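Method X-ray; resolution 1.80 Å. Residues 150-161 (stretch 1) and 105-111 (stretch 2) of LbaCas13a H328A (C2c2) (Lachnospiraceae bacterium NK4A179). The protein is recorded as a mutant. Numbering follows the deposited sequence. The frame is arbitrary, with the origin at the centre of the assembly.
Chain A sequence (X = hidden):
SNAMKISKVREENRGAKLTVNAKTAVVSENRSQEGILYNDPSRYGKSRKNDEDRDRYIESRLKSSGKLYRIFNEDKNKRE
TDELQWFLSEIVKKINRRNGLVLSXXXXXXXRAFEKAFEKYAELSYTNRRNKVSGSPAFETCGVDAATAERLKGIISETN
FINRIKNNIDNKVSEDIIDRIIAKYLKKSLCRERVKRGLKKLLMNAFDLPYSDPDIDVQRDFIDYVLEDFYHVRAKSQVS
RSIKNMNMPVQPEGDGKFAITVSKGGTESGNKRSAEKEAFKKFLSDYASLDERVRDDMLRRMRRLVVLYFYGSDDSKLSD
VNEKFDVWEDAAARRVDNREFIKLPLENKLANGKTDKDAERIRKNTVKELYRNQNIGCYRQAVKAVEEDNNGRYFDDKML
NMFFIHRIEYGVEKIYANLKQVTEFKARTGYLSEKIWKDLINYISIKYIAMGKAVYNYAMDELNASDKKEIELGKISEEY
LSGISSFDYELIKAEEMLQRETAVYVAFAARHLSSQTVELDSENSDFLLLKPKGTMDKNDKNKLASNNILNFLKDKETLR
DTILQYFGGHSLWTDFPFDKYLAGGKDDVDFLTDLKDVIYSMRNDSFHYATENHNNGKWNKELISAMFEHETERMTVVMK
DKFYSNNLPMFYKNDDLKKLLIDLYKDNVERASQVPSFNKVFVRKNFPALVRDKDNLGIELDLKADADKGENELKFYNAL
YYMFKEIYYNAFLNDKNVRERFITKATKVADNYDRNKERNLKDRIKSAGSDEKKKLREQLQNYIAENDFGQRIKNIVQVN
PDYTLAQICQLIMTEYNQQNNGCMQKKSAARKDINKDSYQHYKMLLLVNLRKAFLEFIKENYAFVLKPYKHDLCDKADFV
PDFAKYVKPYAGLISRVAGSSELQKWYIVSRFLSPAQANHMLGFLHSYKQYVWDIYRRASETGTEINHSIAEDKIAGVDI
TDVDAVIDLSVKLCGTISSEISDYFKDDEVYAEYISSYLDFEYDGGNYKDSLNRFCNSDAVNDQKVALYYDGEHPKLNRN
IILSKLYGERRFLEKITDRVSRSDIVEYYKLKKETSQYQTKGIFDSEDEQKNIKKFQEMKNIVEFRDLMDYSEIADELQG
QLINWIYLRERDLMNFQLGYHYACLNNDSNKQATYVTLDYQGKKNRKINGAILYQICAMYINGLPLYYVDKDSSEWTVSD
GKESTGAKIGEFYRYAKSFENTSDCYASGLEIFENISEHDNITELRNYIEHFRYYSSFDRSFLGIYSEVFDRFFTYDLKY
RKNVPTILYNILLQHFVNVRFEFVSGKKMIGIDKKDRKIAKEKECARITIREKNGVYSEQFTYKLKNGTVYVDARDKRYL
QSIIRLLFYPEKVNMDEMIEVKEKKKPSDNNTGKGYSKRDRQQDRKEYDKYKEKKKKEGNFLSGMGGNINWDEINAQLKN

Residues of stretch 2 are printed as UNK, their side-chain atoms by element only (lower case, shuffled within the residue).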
# COMPACT_ATOMS: atom_id res chain seq x y z
N GLU A 150 -27.74 18.23 -49.19
CA GLU A 150 -26.92 19.42 -49.42
C GLU A 150 -26.93 20.35 -48.22
O GLU A 150 -25.89 20.91 -47.85
CB GLU A 150 -27.40 20.15 -50.67
CG GLU A 150 -26.29 20.86 -51.43
CD GLU A 150 -25.22 19.90 -51.92
OE1 GLU A 150 -25.57 18.86 -52.51
OE2 GLU A 150 -24.02 20.19 -51.70
N ARG A 151 -28.09 20.53 -47.58
CA ARG A 151 -28.15 21.37 -46.39
C ARG A 151 -27.33 20.76 -45.25
O ARG A 151 -26.55 21.46 -44.59
CB ARG A 151 -29.60 21.58 -45.95
CG ARG A 151 -29.74 22.46 -44.74
CD ARG A 151 -31.20 22.49 -44.27
NE ARG A 151 -31.36 23.31 -43.09
CZ ARG A 151 -32.46 23.32 -42.34
NH1 ARG A 151 -32.52 24.10 -41.27
NH2 ARG A 151 -33.50 22.55 -42.66
N LEU A 152 -27.52 19.47 -44.99
CA LEU A 152 -26.82 18.82 -43.88
C LEU A 152 -25.32 18.87 -44.09
O LEU A 152 -24.56 19.23 -43.19
CB LEU A 152 -27.31 17.39 -43.73
CG LEU A 152 -28.81 17.24 -43.45
CD1 LEU A 152 -29.14 15.85 -42.87
CD2 LEU A 152 -29.25 18.33 -42.50
N LYS A 153 -24.87 18.52 -45.30
CA LYS A 153 -23.45 18.59 -45.61
C LYS A 153 -22.91 20.00 -45.35
O LYS A 153 -21.77 20.16 -44.88
CB LYS A 153 -23.23 18.16 -47.07
CG LYS A 153 -21.84 18.37 -47.63
CD LYS A 153 -21.81 17.94 -49.09
CE LYS A 153 -20.82 18.76 -49.89
NZ LYS A 153 -19.70 17.92 -50.41
N GLY A 154 -23.72 21.03 -45.61
CA GLY A 154 -23.27 22.38 -45.34
C GLY A 154 -23.17 22.69 -43.86
O GLY A 154 -22.29 23.43 -43.42
N ILE A 155 -24.07 22.11 -43.06
CA ILE A 155 -24.02 22.33 -41.62
C ILE A 155 -22.72 21.79 -41.04
O ILE A 155 -22.12 22.40 -40.15
CB ILE A 155 -25.25 21.70 -40.94
CG1 ILE A 155 -26.51 22.52 -41.25
CG2 ILE A 155 -25.06 21.67 -39.42
CD1 ILE A 155 -27.76 21.95 -40.62
N ILE A 156 -22.27 20.64 -41.54
CA ILE A 156 -21.03 20.05 -41.05
C ILE A 156 -19.91 20.28 -42.05
O ILE A 156 -19.07 19.40 -42.27
CB ILE A 156 -21.20 18.56 -40.72
CG1 ILE A 156 -21.78 17.80 -41.91
CG2 ILE A 156 -22.10 18.41 -39.50
CD1 ILE A 156 -21.35 16.34 -41.96
N SER A 157 -19.88 21.46 -42.66
CA SER A 157 -18.82 21.86 -43.57
C SER A 157 -17.81 22.76 -42.86
O SER A 157 -18.08 23.32 -41.80
CB SER A 157 -19.40 22.60 -44.79
OG SER A 157 -19.89 23.87 -44.40
N GLU A 158 -16.64 22.89 -43.48
CA GLU A 158 -15.65 23.83 -42.97
C GLU A 158 -16.21 25.24 -42.94
O GLU A 158 -15.97 25.99 -41.98
CB GLU A 158 -14.39 23.78 -43.83
CG GLU A 158 -13.32 24.76 -43.37
CD GLU A 158 -11.98 24.50 -44.02
OE1 GLU A 158 -11.02 25.28 -43.76
OE2 GLU A 158 -11.88 23.54 -44.80
N THR A 159 -16.95 25.62 -43.98
CA THR A 159 -17.51 26.97 -44.03
C THR A 159 -18.38 27.24 -42.80
O THR A 159 -18.21 28.26 -42.12
CB THR A 159 -18.33 27.15 -45.31
OG1 THR A 159 -17.47 27.02 -46.46
CG2 THR A 159 -18.98 28.53 -45.33
N ASN A 160 -19.29 26.32 -42.48
CA ASN A 160 -20.16 26.54 -41.33
C ASN A 160 -19.38 26.47 -40.02
O ASN A 160 -19.65 27.24 -39.09
CB ASN A 160 -21.30 25.52 -41.32
CG ASN A 160 -22.40 25.92 -40.36
OD1 ASN A 160 -22.73 27.10 -40.25
ND2 ASN A 160 -22.93 24.95 -39.63
N PHE A 161 -18.41 25.57 -39.92
CA PHE A 161 -17.58 25.53 -38.72
C PHE A 161 -16.81 26.83 -38.55
O PHE A 161 -16.71 27.37 -37.44
CB PHE A 161 -16.63 24.32 -38.77
CG PHE A 161 -17.18 23.07 -38.12
CD1 PHE A 161 -18.38 22.51 -38.55
CD2 PHE A 161 -16.49 22.44 -37.09
CE1 PHE A 161 -18.88 21.35 -37.95
CE2 PHE A 161 -16.98 21.29 -36.50
CZ PHE A 161 -18.17 20.74 -36.93
N UNK A 105 -26.46 22.39 -30.64
CA UNK A 105 -27.33 23.36 -31.30
C UNK A 105 -27.29 23.20 -32.81
O UNK A 105 -28.34 23.23 -33.47
c UNK A 105 -26.93 24.78 -30.90
c UNK A 105 -27.08 25.03 -29.41
o UNK A 105 -26.49 26.01 -28.90
o UNK A 105 -27.79 24.24 -28.74
N UNK A 106 -26.10 23.01 -33.38
CA UNK A 106 -25.98 22.95 -34.84
C UNK A 106 -26.70 21.74 -35.41
O UNK A 106 -27.34 21.83 -36.47
c UNK A 106 -23.75 24.19 -34.92
c UNK A 106 -21.65 23.32 -36.49
c UNK A 106 -24.50 22.92 -35.23
s UNK A 106 -21.98 23.88 -34.82
N UNK A 107 -26.63 20.60 -34.74
CA UNK A 107 -27.14 19.37 -35.31
C UNK A 107 -28.61 19.11 -34.96
O UNK A 107 -29.22 18.21 -35.55
c UNK A 107 -24.49 18.75 -36.54
c UNK A 107 -24.78 18.28 -35.11
c UNK A 107 -24.07 16.95 -34.83
c UNK A 107 -26.29 18.17 -34.84
N UNK A 108 -29.18 19.88 -34.04
CA UNK A 108 -30.57 19.72 -33.64
C UNK A 108 -31.50 20.70 -34.36
O UNK A 108 -32.70 20.74 -34.06
o UNK A 108 -30.23 21.16 -31.72
c UNK A 108 -30.70 19.88 -32.12
N UNK A 109 -30.96 21.46 -35.31
CA UNK A 109 -31.71 22.48 -36.01
C UNK A 109 -32.95 21.90 -36.69
O UNK A 109 -33.02 20.71 -37.02
c UNK A 109 -31.42 24.36 -37.69
c UNK A 109 -30.77 23.16 -37.03
c UNK A 109 -30.30 22.15 -38.07
N UNK A 110 -33.97 22.76 -36.86
CA UNK A 110 -35.21 22.38 -37.53
C UNK A 110 -35.93 21.29 -36.75
O UNK A 110 -36.29 20.24 -37.29
o UNK A 110 -37.17 22.72 -39.44
c UNK A 110 -36.10 22.27 -39.91
o UNK A 110 -35.94 22.04 -41.13
c UNK A 110 -34.94 21.96 -38.98
N UNK A 111 -36.12 21.53 -35.45
CA UNK A 111 -36.89 20.66 -34.56
C UNK A 111 -36.34 19.23 -34.57
O UNK A 111 -37.09 18.26 -34.72
c UNK A 111 -38.38 20.68 -34.92
c UNK A 111 -39.05 22.01 -34.59
o UNK A 111 -39.93 22.43 -35.37
o UNK A 111 -38.71 22.63 -33.56

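Position 105 carries two side-chain carbons, the second bearing two oxygens, a short carboxylate. It lies out of reach of stretch 1 and makes no contact with it. The length of the chain identifies Asp105.

At position 106 the side chain is unbranched: two carbons, a sulfur and a terminal carbon. A thioether of this kind belongs to methionine, Met106. Its CB points toward stretch 1, and the chain runs on to place CE 3.7 Å from Phe161 CE1 and 3.8 Å from Asn160 ND2. The sulfur, SD, lies 5.5 Å from the centroid of the Phe161 ring, in an oblique sulfur-aromatic contact. Nearer the backbone, Met106 O is 3.7 Å from Ile155 CG2.

Position 107 has four carbons, forked at the second, with no heteroatom. The fork lies beyond CB, so the residue is leucine, Leu107. Although its CA-to-CB bond points sideways, the end of the chain comes nearer, and CD2 packs 3.8 Å from Ile156 CG2 and 4.1 Å from Ile155 CG2.

One carbon followed by one oxygen makes position 108 a serine, Ser108. It does not touch stretch 1; its backbone N makes a weak hydrogen bond to Asp105 O, 3.5 Å away.

Position 109 has three carbons, with CB itself carrying two of them, the branching of valine. Val109 points toward stretch 1, where its CG1 lies 3.6 Å from Ile155 CD1 and its CG2 lies 3.8 Å from Arg151 NH1.

At position 110, two carbons end in a pair of oxygens, one of them 2.9 Å from Arg151 NH2. This is Asp110, and the oxygen is OD2, which accepts a nearly straight hydrogen bond from NH2 within a salt bridge. It approaches the guanidinium at its edge, near its plane, where the N-H bonds point.

Position 111 repeats the two-carbon carboxylate and is therefore Asp111, but it is out of reach of stretch 1.

The contact combines an apolar centre with a charged pair. Ile155, whose CA is 7.1 Å from the CA of Met106, touches Met106, Leu107 and Val109, while Ile156 adds to the packing on Leu107. The turn that follows is held within stretch 1: Ser157 OG donates to Gly154 O (2.6 Å) and caps the next helix by accepting from Asn160 N (3.2 Å), and Asn160 ND2 donates to Ile155 O (2.7 Å). That next helix carries Asn160 and Phe161, which meet the methyl end of Met106. Arg151, extended one helical turn before Ile155, reaches Asp110 to complete the contact.

Stretch 2, residues 105-111: DMLSVDD
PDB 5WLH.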